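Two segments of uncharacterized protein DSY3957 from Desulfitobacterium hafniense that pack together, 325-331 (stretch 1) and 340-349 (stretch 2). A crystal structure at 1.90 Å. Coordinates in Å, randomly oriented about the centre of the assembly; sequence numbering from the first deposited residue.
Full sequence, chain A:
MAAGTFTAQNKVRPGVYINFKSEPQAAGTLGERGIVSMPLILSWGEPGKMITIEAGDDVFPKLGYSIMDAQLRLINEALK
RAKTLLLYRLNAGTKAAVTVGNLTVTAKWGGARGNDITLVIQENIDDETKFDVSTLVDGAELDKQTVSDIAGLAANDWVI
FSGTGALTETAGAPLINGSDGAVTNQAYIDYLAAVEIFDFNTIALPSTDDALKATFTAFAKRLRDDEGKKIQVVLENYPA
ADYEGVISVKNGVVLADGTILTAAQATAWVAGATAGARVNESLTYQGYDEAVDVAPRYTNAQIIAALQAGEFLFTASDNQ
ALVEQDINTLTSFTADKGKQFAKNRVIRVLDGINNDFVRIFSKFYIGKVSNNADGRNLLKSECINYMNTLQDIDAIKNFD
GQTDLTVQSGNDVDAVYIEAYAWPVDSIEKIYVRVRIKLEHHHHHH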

# COMPACT_ATOMS: atom_id res chain seq x y z
N GLN A 325 3.58 -20.69 -4.45
CA GLN A 325 2.74 -20.89 -3.27
C GLN A 325 2.58 -19.55 -2.58
O GLN A 325 3.56 -18.82 -2.40
CB GLN A 325 3.36 -21.91 -2.31
CG GLN A 325 3.16 -23.35 -2.76
CD GLN A 325 3.45 -24.36 -1.66
OE1 GLN A 325 3.31 -24.06 -0.48
NE2 GLN A 325 3.83 -25.57 -2.05
N ASP A 326 1.34 -19.22 -2.24
CA ASP A 326 1.00 -17.96 -1.58
C ASP A 326 1.28 -18.13 -0.09
O ASP A 326 0.36 -18.36 0.70
CB ASP A 326 -0.48 -17.65 -1.85
CG ASP A 326 -0.93 -16.31 -1.28
OD1 ASP A 326 -0.06 -15.50 -0.87
OD2 ASP A 326 -2.15 -16.07 -1.26
N ILE A 327 2.55 -18.04 0.28
CA ILE A 327 2.95 -18.22 1.68
C ILE A 327 3.77 -17.07 2.24
O ILE A 327 4.35 -16.28 1.49
CB ILE A 327 3.78 -19.51 1.86
CG1 ILE A 327 5.03 -19.44 0.97
CG2 ILE A 327 2.94 -20.73 1.52
CD1 ILE A 327 6.04 -20.56 1.24
N ASN A 328 3.79 -16.99 3.57
CA ASN A 328 4.57 -15.96 4.25
C ASN A 328 5.83 -16.65 4.80
O ASN A 328 6.04 -17.84 4.56
CB ASN A 328 3.74 -15.30 5.37
CG ASN A 328 3.15 -16.29 6.35
OD1 ASN A 328 3.88 -17.01 7.05
ND2 ASN A 328 1.83 -16.33 6.42
N THR A 329 6.66 -15.91 5.52
CA THR A 329 7.92 -16.46 6.03
C THR A 329 7.88 -17.39 7.23
O THR A 329 8.92 -17.92 7.62
CB THR A 329 8.90 -15.34 6.39
OG1 THR A 329 8.34 -14.56 7.45
CG2 THR A 329 9.16 -14.46 5.19
N LEU A 330 6.72 -17.60 7.83
CA LEU A 330 6.65 -18.47 9.00
C LEU A 330 7.05 -19.91 8.69
O LEU A 330 6.40 -20.58 7.89
CB LEU A 330 5.25 -18.46 9.61
CG LEU A 330 5.10 -19.38 10.83
CD1 LEU A 330 5.95 -18.84 11.99
CD2 LEU A 330 3.64 -19.43 11.24
N THR A 331 8.12 -20.38 9.34
CA THR A 331 8.58 -21.76 9.15
C THR A 331 8.74 -22.51 10.47
O THR A 331 8.72 -23.74 10.48
CB THR A 331 9.94 -21.84 8.40
OG1 THR A 331 10.94 -21.13 9.14
CG2 THR A 331 9.82 -21.27 7.00
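Stretch 2 340-349: QFAKNRVIRV

Stretch 2 meets the irregular run of stretch 1, extended from Gln-325 to Asn-328, as a 3-10 segment, a one-residue link and the first turns of a helix, and it passes in the opposite sense: Ala-342 lies nearest Asn-328, and Lys-343 nearest Ile-327. Gln-340 closes the 3-10 turn, its O accepting from Lys-343 N at 3.1 Å, while its CA-to-CB bond points away from stretch 1. Phe-341 offers its backbone first: Asn-328 ND2 donates to Phe-341 O at 2.9 Å, nearly straight. Phe-341 CB also rests 3.6 Å from Leu-330 CD2, the apolar patch of the interface, although the ring leads away.

Ala-342 supplies the first of two backbone-to-backbone hydrogen bonds, with Asn-328 N donating to Ala-342 O at 2.8 Å. The same oxygen lies 3.1 Å from Ile-327 CA, a CA-H...O contact, and the small methyl CB packs 3.6 Å from Leu-330 O. At Lys-343, phi/psi of -86/124 give an extended link, bridged singly to Ile-327 with CA atoms 4.6 Å apart; its CA-to-CB bond points away, and the residue serves as N-cap position of the helix.

The helix then opens directly onto Asp-326. Asn-344 N donates to Asp-326 O at 3.1 Å, and Asn-344 ND2 to Asp-326 OD1 at 2.8 Å, so one residue reads both backbone and carboxylate. Asn-344 OD1 takes a weak bond from Asn-328 ND2 at 3.4 Å. Arg-345 sends its side chain elsewhere, but its N reaches Asp-326 O through water 2. Val-346 stays out of reach; Ile-347 CG1 approaches Asn-328 ND2 at 3.6 Å. One turn beyond Asn-344, Arg-348 NH2 forms a salt bridge with Asp-326 OD2 at 2.8 Å, with OD2 at the edge of the guanidinium, near its plane, and water 1 links Arg-348 NH1 to Asp-326 OD1. The rule is economical: buried Asn-328 holds chiefly the 3-10 segment, and buried Asp-326 holds the helix start.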

# COMPACT_ATOMS: atom_id res chain seq x y z
N GLN A 340 -0.59 -24.11 8.92
CA GLN A 340 -1.68 -23.37 8.28
C GLN A 340 -1.42 -21.86 8.35
O GLN A 340 -1.83 -21.12 7.45
CB GLN A 340 -3.03 -23.71 8.94
CG GLN A 340 -3.07 -23.54 10.45
CD GLN A 340 -2.71 -24.82 11.20
OE1 GLN A 340 -1.71 -25.47 10.91
NE2 GLN A 340 -3.54 -25.18 12.18
N PHE A 341 -0.75 -21.41 9.40
CA PHE A 341 -0.45 -19.98 9.54
C PHE A 341 0.51 -19.44 8.49
O PHE A 341 0.67 -18.22 8.35
CB PHE A 341 0.09 -19.68 10.94
CG PHE A 341 -0.97 -19.68 12.02
CD1 PHE A 341 -1.38 -20.87 12.60
CD2 PHE A 341 -1.58 -18.50 12.41
CE1 PHE A 341 -2.40 -20.88 13.56
CE2 PHE A 341 -2.59 -18.50 13.37
CZ PHE A 341 -3.00 -19.69 13.95
N ALA A 342 1.15 -20.33 7.74
CA ALA A 342 2.09 -19.91 6.70
C ALA A 342 1.36 -19.52 5.42
O ALA A 342 1.94 -18.90 4.53
CB ALA A 342 3.09 -21.03 6.42
N LYS A 343 0.09 -19.90 5.32
CA LYS A 343 -0.72 -19.61 4.14
C LYS A 343 -1.35 -18.22 4.26
O LYS A 343 -2.05 -17.94 5.23
CB LYS A 343 -1.81 -20.67 3.97
CG LYS A 343 -1.25 -22.09 3.81
CD LYS A 343 -2.33 -23.16 3.72
CE LYS A 343 -1.72 -24.56 3.61
NZ LYS A 343 -2.75 -25.64 3.56
N ASN A 344 -1.09 -17.37 3.28
CA ASN A 344 -1.61 -16.01 3.35
C ASN A 344 -3.13 -15.90 3.36
O ASN A 344 -3.68 -14.96 3.94
CB ASN A 344 -0.98 -15.16 2.25
CG ASN A 344 0.48 -14.90 2.54
OD1 ASN A 344 0.84 -14.58 3.68
ND2 ASN A 344 1.35 -15.04 1.53
N ARG A 345 -3.82 -16.85 2.73
CA ARG A 345 -5.28 -16.81 2.75
C ARG A 345 -5.76 -17.08 4.18
O ARG A 345 -6.74 -16.51 4.63
CB ARG A 345 -5.89 -17.85 1.80
CG ARG A 345 -7.40 -18.01 2.02
CD ARG A 345 -8.09 -18.70 0.86
NE ARG A 345 -7.45 -19.96 0.51
CZ ARG A 345 -7.88 -20.77 -0.46
NH1 ARG A 345 -8.95 -20.43 -1.18
NH2 ARG A 345 -7.22 -21.89 -0.71
N VAL A 346 -5.06 -17.96 4.89
CA VAL A 346 -5.43 -18.25 6.28
C VAL A 346 -5.26 -16.96 7.08
O VAL A 346 -6.12 -16.59 7.88
CB VAL A 346 -4.56 -19.38 6.88
CG1 VAL A 346 -4.79 -19.48 8.40
CG2 VAL A 346 -4.93 -20.70 6.22
N ILE A 347 -4.15 -16.28 6.85
CA ILE A 347 -3.90 -15.02 7.54
C ILE A 347 -4.99 -13.99 7.22
O ILE A 347 -5.43 -13.24 8.10
CB ILE A 347 -2.51 -14.44 7.17
CG1 ILE A 347 -1.41 -15.40 7.65
CG2 ILE A 347 -2.31 -13.07 7.81
CD1 ILE A 347 -1.50 -15.76 9.13
N ARG A 348 -5.44 -13.94 5.97
CA ARG A 348 -6.49 -13.00 5.60
C ARG A 348 -7.79 -13.28 6.35
O ARG A 348 -8.45 -12.35 6.82
CB ARG A 348 -6.77 -13.01 4.09
CG ARG A 348 -5.73 -12.28 3.24
CD ARG A 348 -6.17 -12.17 1.76
NE ARG A 348 -5.85 -13.35 0.94
CZ ARG A 348 -4.62 -13.67 0.53
NH1 ARG A 348 -3.59 -12.91 0.86
NH2 ARG A 348 -4.44 -14.73 -0.24
N VAL A 349 -8.17 -14.54 6.47
CA VAL A 349 -9.41 -14.83 7.17
C VAL A 349 -9.29 -14.54 8.67
O VAL A 349 -10.22 -13.98 9.27
CB VAL A 349 -9.88 -16.29 6.95
CG1 VAL A 349 -8.78 -17.26 7.32
CG2 VAL A 349 -11.13 -16.55 7.77
O HOH W 1 -1.14 -13.12 -0.35
O HOH W 2 -2.82 -18.49 0.66